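Local coordinates for protein enoyl-CoA hydratase (Mycobacterium tuberculosis, PDB 4JJT) that probably acts as a lyase of the crotonase family, hydrating the double bond of enoyl-CoA thioesters as its family relatives do, at residues A[37-40]-A[41-45]; A[175-178]-A[179-182]; A[208-211]-A[212-216]. All blocks are in the same frame, centred on the assembly; numbering follows the deposited sequence.

Interaction 1: residues A[37-40]-A[41-45]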
ATOM      1  N   ASP A  37       1.537  30.518  12.803  1.00 39.04           N
ATOM      2  CA  ASP A  37       1.489  30.152  14.212  1.00 41.17           C
ATOM      3  C   ASP A  37       0.079  30.263  14.778  1.00 41.06           C
ATOM      4  O   ASP A  37      -0.383  29.373  15.491  1.00 42.88           O
ATOM      5  CB  ASP A  37       2.445  31.021  15.030  1.00 45.14           C
ATOM      6  CG  ASP A  37       3.892  30.602  14.876  1.00 54.63           C
ATOM      7  OD1 ASP A  37       4.143  29.469  14.413  1.00 55.26           O
ATOM      8  OD2 ASP A  37       4.779  31.405  15.230  1.00 59.77           O
ATOM      9  N   ARG A  38      -0.607  31.351  14.446  1.00 44.14           N
ATOM     10  CA  ARG A  38      -1.923  31.614  15.010  1.00 44.96           C
ATOM     11  C   ARG A  38      -3.019  30.777  14.351  1.00 38.67           C
ATOM     12  O   ARG A  38      -3.956  30.344  15.022  1.00 35.56           O
ATOM     13  CB  ARG A  38      -2.253  33.107  14.930  1.00 47.61           C
ATOM     14  CG  ARG A  38      -2.922  33.648  16.183  1.00 58.09           C
ATOM     15  CD  ARG A  38      -3.088  35.160  16.130  1.00 67.78           C
ATOM     16  NE  ARG A  38      -1.808  35.857  16.053  1.00 76.24           N
ATOM     17  CZ  ARG A  38      -1.683  37.179  16.027  1.00 80.95           C
ATOM     18  NH1 ARG A  38      -0.481  37.734  15.954  1.00 81.26           N
ATOM     19  NH2 ARG A  38      -2.764  37.948  16.076  1.00 81.76           N
ATOM     20  N   PHE A  39      -2.904  30.553  13.044  1.00 31.70           N
ATOM     21  CA  PHE A  39      -3.892  29.740  12.329  1.00 35.09           C
ATOM     22  C   PHE A  39      -3.922  28.306  12.840  1.00 36.76           C
ATOM     23  O   PHE A  39      -4.984  27.779  13.175  1.00 39.24           O
ATOM     24  CB  PHE A  39      -3.628  29.737  10.819  1.00 36.02           C
ATOM     25  CG  PHE A  39      -4.451  28.729  10.059  1.00 33.98           C
ATOM     26  CD1 PHE A  39      -5.780  28.978   9.771  1.00 36.75           C
ATOM     27  CD2 PHE A  39      -3.895  27.532   9.636  1.00 32.36           C
ATOM     28  CE1 PHE A  39      -6.537  28.054   9.076  1.00 37.92           C
ATOM     29  CE2 PHE A  39      -4.651  26.607   8.942  1.00 38.28           C
ATOM     30  CZ  PHE A  39      -5.971  26.870   8.663  1.00 40.72           C
ATOM     31  N   PHE A  40      -2.753  27.678  12.893  1.00 36.89           N
ATOM     32  CA  PHE A  40      -2.656  26.286  13.330  1.00 38.53           C
ATOM     33  C   PHE A  40      -2.962  26.132  14.817  1.00 43.29           C
ATOM     34  O   PHE A  40      -3.338  25.052  15.272  1.00 46.59           O
ATOM     35  CB  PHE A  40      -1.280  25.702  12.990  1.00 37.11           C
ATOM     36  CG  PHE A  40      -1.040  25.539  11.513  1.00 36.07           C
ATOM     37  CD1 PHE A  40      -1.879  24.753  10.745  1.00 28.51           C
ATOM     38  CD2 PHE A  40       0.028  26.164  10.894  1.00 34.80           C
ATOM     39  CE1 PHE A  40      -1.664  24.604   9.391  1.00 29.32           C
ATOM     40  CE2 PHE A  40       0.248  26.016   9.540  1.00 30.71           C
ATOM     41  CZ  PHE A  40      -0.599  25.234   8.788  1.00 31.98           C
ATOM     42  N   ALA A  41      -2.798  27.217  15.567  1.00 27.29           N
ATOM     43  CA  ALA A  41      -3.174  27.236  16.972  1.00 33.17           C
ATOM     44  C   ALA A  41      -4.688  27.327  17.082  1.00 36.02           C
ATOM     45  O   ALA A  41      -5.297  26.728  17.966  1.00 36.47           O
ATOM     46  CB  ALA A  41      -2.519  28.405  17.683  1.00 31.19           C
ATOM     47  N   ALA A  42      -5.287  28.083  16.167  1.00 26.24           N
ATOM     48  CA  ALA A  42      -6.732  28.270  16.138  1.00 38.61           C
ATOM     49  C   ALA A  42      -7.471  26.969  15.842  1.00 39.74           C
ATOM     50  O   ALA A  42      -8.511  26.688  16.439  1.00 38.51           O
ATOM     51  CB  ALA A  42      -7.104  29.330  15.120  1.00 24.23           C
ATOM     52  N   LEU A  43      -6.935  26.184  14.912  1.00 37.76           N
ATOM     53  CA  LEU A  43      -7.527  24.898  14.562  1.00 33.81           C
ATOM     54  C   LEU A  43      -7.528  23.951  15.753  1.00 38.40           C
ATOM     55  O   LEU A  43      -8.511  23.252  15.996  1.00 42.96           O
ATOM     56  CB  LEU A  43      -6.781  24.253  13.390  1.00 34.32           C
ATOM     57  CG  LEU A  43      -7.052  24.800  11.994  1.00 34.61           C
ATOM     58  CD1 LEU A  43      -6.275  24.007  10.950  1.00 37.38           C
ATOM     59  CD2 LEU A  43      -8.543  24.764  11.702  1.00 32.40           C
ATOM     60  N   ALA A  44      -6.421  23.937  16.488  1.00 37.22           N
ATOM     61  CA  ALA A  44      -6.277  23.077  17.658  1.00 40.98           C
ATOM     62  C   ALA A  44      -7.296  23.435  18.733  1.00 40.23           C
ATOM     63  O   ALA A  44      -7.859  22.559  19.387  1.00 45.25           O
ATOM     64  CB  ALA A  44      -4.860  23.171  18.216  1.00 35.09           C
ATOM     65  N   ASP A  45      -7.531  24.732  18.903  1.00 39.01           N
ATOM     66  CA  ASP A  45      -8.534  25.221  19.843  1.00 42.32           C
ATOM     67  C   ASP A  45      -9.921  24.714  19.466  1.00 39.37           C
ATOM     68  O   ASP A  45     -10.673  24.239  20.318  1.00 40.52           O
ATOM     69  CB  ASP A  45      -8.531  26.750  19.876  1.00 47.91           C
ATOM     70  CG  ASP A  45      -7.392  27.316  20.703  1.00 59.39           C
ATOM     71  OD1 ASP A  45      -6.371  26.617  20.885  1.00 61.36           O
ATOM     72  OD2 ASP A  45      -7.515  28.465  21.172  1.00 65.91           O
TER

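Interaction 2: residues A[175-178]-A[179-182]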
ATOM      1  N   VAL A 175     -20.245  26.288  -6.753  1.00 25.77           N
ATOM      2  CA  VAL A 175     -19.831  27.656  -7.033  1.00 34.39           C
ATOM      3  C   VAL A 175     -21.036  28.576  -6.910  1.00 35.36           C
ATOM      4  O   VAL A 175     -22.037  28.397  -7.600  1.00 41.43           O
ATOM      5  CB  VAL A 175     -19.217  27.795  -8.434  1.00 35.40           C
ATOM      6  CG1 VAL A 175     -18.790  29.235  -8.679  1.00 28.37           C
ATOM      7  CG2 VAL A 175     -18.038  26.849  -8.588  1.00 26.02           C
ATOM      8  N   VAL A 176     -20.940  29.554  -6.015  1.00 34.19           N
ATOM      9  CA  VAL A 176     -22.054  30.452  -5.746  1.00 33.33           C
ATOM     10  C   VAL A 176     -21.677  31.902  -6.015  1.00 39.41           C
ATOM     11  O   VAL A 176     -20.498  32.228  -6.155  1.00 39.56           O
ATOM     12  CB  VAL A 176     -22.523  30.328  -4.286  1.00 33.39           C
ATOM     13  CG1 VAL A 176     -22.959  28.902  -3.995  1.00 28.85           C
ATOM     14  CG2 VAL A 176     -21.416  30.750  -3.339  1.00 27.91           C
ATOM     15  N   ALA A 177     -22.685  32.769  -6.095  1.00 41.41           N
ATOM     16  CA  ALA A 177     -22.452  34.201  -6.239  1.00 37.64           C
ATOM     17  C   ALA A 177     -21.672  34.698  -5.031  1.00 37.10           C
ATOM     18  O   ALA A 177     -21.857  34.197  -3.924  1.00 38.23           O
ATOM     19  CB  ALA A 177     -23.769  34.945  -6.371  1.00 38.09           C
ATOM     20  N   HIS A 178     -20.807  35.682  -5.252  1.00 34.37           N
ATOM     21  CA  HIS A 178     -19.822  36.105  -4.257  1.00 39.21           C
ATOM     22  C   HIS A 178     -20.396  36.421  -2.875  1.00 40.06           C
ATOM     23  O   HIS A 178     -19.870  35.970  -1.861  1.00 32.56           O
ATOM     24  CB  HIS A 178     -19.024  37.302  -4.771  1.00 39.62           C
ATOM     25  CG  HIS A 178     -17.867  37.666  -3.896  1.00 45.07           C
ATOM     26  ND1 HIS A 178     -16.751  36.867  -3.772  1.00 44.55           N
ATOM     27  CD2 HIS A 178     -17.658  38.732  -3.088  1.00 36.26           C
ATOM     28  CE1 HIS A 178     -15.900  37.429  -2.933  1.00 33.36           C
ATOM     29  NE2 HIS A 178     -16.427  38.564  -2.503  1.00 38.85           N
ATOM     30  N   ASP A 179     -21.477  37.189  -2.837  1.00 40.72           N
ATOM     31  CA  ASP A 179     -22.073  37.594  -1.567  1.00 43.35           C
ATOM     32  C   ASP A 179     -22.860  36.465  -0.903  1.00 34.93           C
ATOM     33  O   ASP A 179     -23.380  36.629   0.204  1.00 49.87           O
ATOM     34  CB  ASP A 179     -22.963  38.822  -1.759  1.00 57.26           C
ATOM     35  CG  ASP A 179     -22.184  40.041  -2.216  1.00 70.86           C
ATOM     36  OD1 ASP A 179     -20.952  40.076  -2.006  1.00 69.35           O
ATOM     37  OD2 ASP A 179     -22.802  40.970  -2.779  1.00 77.02           O
ATOM     38  N   GLN A 180     -22.947  35.326  -1.584  1.00 41.58           N
ATOM     39  CA  GLN A 180     -23.659  34.174  -1.052  1.00 32.49           C
ATOM     40  C   GLN A 180     -22.689  33.125  -0.525  1.00 32.89           C
ATOM     41  O   GLN A 180     -23.106  32.083  -0.019  1.00 30.06           O
ATOM     42  CB  GLN A 180     -24.548  33.548  -2.127  1.00 32.89           C
ATOM     43  CG  GLN A 180     -25.604  34.469  -2.711  1.00 35.25           C
ATOM     44  CD  GLN A 180     -26.831  34.574  -1.835  1.00 36.17           C
ATOM     45  OE1 GLN A 180     -26.893  33.981  -0.759  1.00 42.76           O
ATOM     46  NE2 GLN A 180     -27.820  35.328  -2.296  1.00 38.37           N
ATOM     47  N   LEU A 181     -21.394  33.403  -0.648  1.00 33.10           N
ATOM     48  CA  LEU A 181     -20.357  32.443  -0.268  1.00 27.87           C
ATOM     49  C   LEU A 181     -20.439  32.003   1.192  1.00 27.20           C
ATOM     50  O   LEU A 181     -20.678  30.831   1.476  1.00 32.04           O
ATOM     51  CB  LEU A 181     -18.963  33.006  -0.562  1.00 27.78           C
ATOM     52  CG  LEU A 181     -17.815  32.132  -0.048  1.00 30.35           C
ATOM     53  CD1 LEU A 181     -17.784  30.794  -0.768  1.00 24.79           C
ATOM     54  CD2 LEU A 181     -16.492  32.853  -0.194  1.00 27.40           C
ATOM     55  N   LEU A 182     -20.224  32.942   2.107  1.00 28.09           N
ATOM     56  CA  LEU A 182     -20.314  32.659   3.539  1.00 39.04           C
ATOM     57  C   LEU A 182     -21.683  32.132   3.998  1.00 39.56           C
ATOM     58  O   LEU A 182     -21.733  31.179   4.775  1.00 39.16           O
ATOM     59  CB  LEU A 182     -19.891  33.873   4.375  1.00 41.57           C
ATOM     60  CG  LEU A 182     -18.429  33.935   4.818  1.00 49.43           C
ATOM     61  CD1 LEU A 182     -18.102  32.741   5.704  1.00 52.01           C
ATOM     62  CD2 LEU A 182     -17.487  34.001   3.623  1.00 46.47           C
TER

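Interaction 3: residues A[208-211]-A[212-216]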
ATOM      1  N   HIS A 208     -10.910  10.196   7.467  1.00 25.88           N
ATOM      2  CA  HIS A 208      -9.531  10.655   7.599  1.00 27.59           C
ATOM      3  C   HIS A 208      -8.546   9.494   7.676  1.00 28.72           C
ATOM      4  O   HIS A 208      -7.455   9.557   7.108  1.00 30.62           O
ATOM      5  CB  HIS A 208      -9.382  11.540   8.835  1.00 24.19           C
ATOM      6  CG  HIS A 208      -9.930  12.920   8.653  1.00 34.14           C
ATOM      7  ND1 HIS A 208     -10.062  13.811   9.702  1.00 40.54           N
ATOM      8  CD2 HIS A 208     -10.372  13.571   7.553  1.00 35.93           C
ATOM      9  CE1 HIS A 208     -10.566  14.946   9.250  1.00 36.78           C
ATOM     10  NE2 HIS A 208     -10.763  14.826   7.949  1.00 36.50           N
ATOM     11  N   ARG A 209      -8.934   8.436   8.381  1.00 33.93           N
ATOM     12  CA  ARG A 209      -8.069   7.274   8.551  1.00 35.96           C
ATOM     13  C   ARG A 209      -7.860   6.549   7.224  1.00 34.18           C
ATOM     14  O   ARG A 209      -6.742   6.157   6.889  1.00 34.14           O
ATOM     15  CB  ARG A 209      -8.654   6.316   9.588  1.00 37.95           C
ATOM     16  CG  ARG A 209      -7.600   5.499  10.315  1.00 47.16           C
ATOM     17  CD  ARG A 209      -8.214   4.549  11.326  1.00 60.23           C
ATOM     18  NE  ARG A 209      -7.433   4.503  12.559  1.00 68.24           N
ATOM     19  CZ  ARG A 209      -6.320   3.794  12.720  1.00 74.05           C
ATOM     20  NH1 ARG A 209      -5.844   3.061  11.721  1.00 74.83           N
ATOM     21  NH2 ARG A 209      -5.680   3.821  13.881  1.00 76.62           N
ATOM     22  N   ILE A 210      -8.944   6.386   6.473  1.00 34.05           N
ATOM     23  CA  ILE A 210      -8.894   5.739   5.168  1.00 31.59           C
ATOM     24  C   ILE A 210      -8.071   6.563   4.183  1.00 31.36           C
ATOM     25  O   ILE A 210      -7.307   6.019   3.385  1.00 35.63           O
ATOM     26  CB  ILE A 210     -10.311   5.521   4.602  1.00 26.18           C
ATOM     27  CG1 ILE A 210     -11.085   4.546   5.488  1.00 25.91           C
ATOM     28  CG2 ILE A 210     -10.250   5.004   3.169  1.00 24.54           C
ATOM     29  CD1 ILE A 210     -12.565   4.484   5.180  1.00 30.01           C
ATOM     30  N   ASP A 211      -8.228   7.881   4.248  1.00 25.94           N
ATOM     31  CA  ASP A 211      -7.477   8.783   3.384  1.00 34.12           C
ATOM     32  C   ASP A 211      -5.997   8.733   3.731  1.00 38.36           C
ATOM     33  O   ASP A 211      -5.139   8.740   2.846  1.00 36.81           O
ATOM     34  CB  ASP A 211      -7.994  10.216   3.522  1.00 37.12           C
ATOM     35  CG  ASP A 211      -7.510  11.117   2.408  1.00 50.17           C
ATOM     36  OD1 ASP A 211      -7.607  10.706   1.231  1.00 58.59           O
ATOM     37  OD2 ASP A 211      -7.029  12.229   2.709  1.00 50.28           O
ATOM     38  N   GLU A 212      -5.703   8.681   5.026  1.00 42.59           N
ATOM     39  CA  GLU A 212      -4.326   8.650   5.505  1.00 40.93           C
ATOM     40  C   GLU A 212      -3.620   7.381   5.038  1.00 35.80           C
ATOM     41  O   GLU A 212      -2.459   7.419   4.631  1.00 45.14           O
ATOM     42  CB  GLU A 212      -4.296   8.753   7.032  1.00 49.32           C
ATOM     43  CG  GLU A 212      -2.926   9.034   7.615  1.00 61.77           C
ATOM     44  CD  GLU A 212      -3.004   9.636   9.002  1.00 73.55           C
ATOM     45  OE1 GLU A 212      -4.104  10.075   9.403  1.00 75.45           O
ATOM     46  OE2 GLU A 212      -1.966   9.667   9.696  1.00 76.10           O
ATOM     47  N   SER A 213      -4.339   6.264   5.072  1.00 26.00           N
ATOM     48  CA  SER A 213      -3.788   4.984   4.645  1.00 33.31           C
ATOM     49  C   SER A 213      -3.570   4.937   3.136  1.00 36.13           C
ATOM     50  O   SER A 213      -2.914   4.029   2.624  1.00 40.50           O
ATOM     51  CB  SER A 213      -4.712   3.837   5.063  1.00 40.63           C
ATOM     52  OG  SER A 213      -5.754   3.664   4.113  1.00 47.97           O
ATOM     53  N   GLN A 214      -4.128   5.913   2.426  1.00 37.97           N
ATOM     54  CA  GLN A 214      -4.004   5.968   0.973  1.00 36.63           C
ATOM     55  C   GLN A 214      -3.000   7.022   0.510  1.00 31.81           C
ATOM     56  O   GLN A 214      -2.481   6.943  -0.603  1.00 35.01           O
ATOM     57  CB  GLN A 214      -5.369   6.228   0.326  1.00 37.40           C
ATOM     58  CG  GLN A 214      -6.211   4.981   0.137  1.00 44.08           C
ATOM     59  CD  GLN A 214      -7.691   5.285  -0.004  1.00 46.70           C
ATOM     60  OE1 GLN A 214      -8.084   6.429  -0.231  1.00 39.44           O
ATOM     61  NE2 GLN A 214      -8.521   4.260   0.142  1.00 49.74           N
ATOM     62  N   THR A 215      -2.719   8.000   1.366  1.00 27.41           N
ATOM     63  CA  THR A 215      -1.866   9.121   0.980  1.00 27.65           C
ATOM     64  C   THR A 215      -0.518   9.146   1.697  1.00 27.54           C
ATOM     65  O   THR A 215       0.359   9.928   1.332  1.00 29.67           O
ATOM     66  CB  THR A 215      -2.570  10.472   1.227  1.00 36.40           C
ATOM     67  OG1 THR A 215      -2.878  10.603   2.620  1.00 39.09           O
ATOM     68  CG2 THR A 215      -3.851  10.569   0.414  1.00 33.02           C
ATOM     69  N   ALA A 216      -0.360   8.299   2.710  1.00 24.21           N
ATOM     70  CA  ALA A 216       0.841   8.297   3.545  1.00 24.29           C
ATOM     71  C   ALA A 216       2.127   8.105   2.748  1.00 26.82           C
ATOM     72  O   ALA A 216       3.063   8.898   2.867  1.00 26.55           O
ATOM     73  CB  ALA A 216       0.732   7.232   4.631  1.00 25.30           C
TER

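Interaction 1: residues A[37-40]-A[41-45]
A first torsion of 170° turns the Phe39 ring away from its own backbone N and along the helix toward Leu43, one turn on, whose CG stands beside its own backbone N at chi1 -77°. The isobutyl group of Leu43 thereby comes over one face of the Phe39 ring, displaced toward the rim: Leu43 CD1 lies 3.7 Å from Phe39 CE2, while Leu43 CG sits above the ring plane. The two side chains meet at a slant. The Phe40 ring stands next to that of Phe39, with Phe39 CD2 above one of its faces and Phe40 CE1 in the plane of the Phe39 ring at its edge. Leu43 CD1 also reaches Phe40 CD1, though more loosely, at 4.5 Å.

Beneath this apolar cluster runs ordinary alpha-helical i to i+4 bonding. Ala41 N bonds Asp37 O at 3.2 Å, Ala42 N donates to Arg38 O at 2.9 Å and Leu43 N to Phe39 O at 3.1 Å, the last the straightest of the three at 154°. The next bond, Ala44 N to Phe40 O, is weak at 3.5 Å. On the exposed side, the Asp37 carboxylate turns to a salt bridge with Arg85.

Phe39, Phe40, Ala42 and Leu43 form the buried face of helix 33-48, while Asp37, Arg38 and Ala41 are exposed. The helix is the crossover of a beta-alpha-beta unit between strands 17-22 and 54-59. Leu43 and Ala42 pack on Leu20 of strand 17-22, Leu43 also meets Trp86 and Met89, and Ala42 touches Leu9 of strand 9-14.

Interaction 2: residues A[175-178]-A[179-182]
Val176 and Leu181 form the close apolar side of this turn: Val176 CG2 presses on the backbone of the helix start, 3.7 Å from Leu181 CA, and stands 4.3 Å from Leu181 CB. That methyl takes the position between backbone N and carbonyl carbon, while CG1 lies anti to the carbonyl carbon. Leu181 is buried and continues inward to touch Ile116 of strand 114-118.

The chain turns from strand into helix here through two i to i+3 bonds. Gln180 N donates to Ala177 O at 2.8 Å, and Leu181 N to His178 O at 3.2 Å with a nearly straight N-H (162°). Both donors lie well above the planes of their carbonyls. This is a beta-to-alpha junction of the crotonase fold, at what is, within this chain, the edge of the main sheet: weakly bonded strand 174-176, paired with strand 114-118 through Val176 and Ala117, passes into helix 181-193.

His178, in the middle of the turn, is held from outside it. Its ring nitrogens bond to Ser118 and Asp61, its backbone N to Glu119, and its ring meets that of His120, so its rotation is well fixed. Against this ring Asp179 comes only obliquely, OD1 3.7 Å from His178 CD2, with the carboxylate plane turned 58° from the ring.

The outer side is looser and more exposed. Ala177 CB and Gln180 CG approach to 4.1 Å, and the Gln180 chain bends at chi2 (-81°), carrying its amide away from the turn.

Interaction 3: residues A[208-211]-A[212-216]
His208 O receives Glu212 N at 2.9 Å, and Glu212 CB packs 3.3 Å from His208 O as well. Next, Arg209 O takes Ser213 N at 3.0 Å, a regular i to i+4 helix bond like the one before it. The polar ends of these residues lead away from the turn: the His208 imidazole bonds to Asp113, while Arg209 and Glu212 form reciprocal salt bridges with Glu212 and Arg209 of the fourth subunit.

At Ile210 the side chain runs beside that of Gln214, both pointing the same way, and Ile210 CG2 lies 3.6 Å from Gln214 NE2. Ser213 OG is 2.9 Å from Ile210 O, within bonding distance, but its proton has another acceptor in reach.

Asp211 O is gripped by more than one donor. Thr215 OG1, set between its own backbone N and carbonyl carbon at chi1 60°, curls back to bond Asp211 O at 2.9 Å, while Gln214 N bonds it at 3.0 Å from the opposite face of the carbonyl plane; Thr215 N adds a weak bond. Such back-bonding by a threonine hydroxyl to the carbonyl four residues earlier is a familiar feature of helices. It satisfies a hydroxyl that is buried. The Thr215 and Asp211 side chains meet at a slant, Thr215 CG2 3.8 Å from Asp211 OD1.

All of this lies on the long helix 197-237: Thr215 leans on Val140 and Gln144 of helix 138-146, Gln144 also bonding Asp211 OD1, and neighbouring subunits pack against Arg209, Ile210 and Glu212.

Overall arrangement
Along the chain the three contacts come in series, all within the crotonase fold, and none touches another. Interactions 1 and 2 border the main sheet: helix 33-48 crosses between strands 17-22 and 54-59, whereas 175-182 leaves strand 174-176, outermost within this chain; their centres are about 26 Å apart. Interaction 3 lies on helix 197-237, which follows helix 181-193, yet its centre is about 31 Å from that of interaction 2 and about 23 Å from that of interaction 1. The first two contacts touch no other subunit, while the third faces three, so of the three only the 208-216 part of helix 197-237 takes part in subunit contacts.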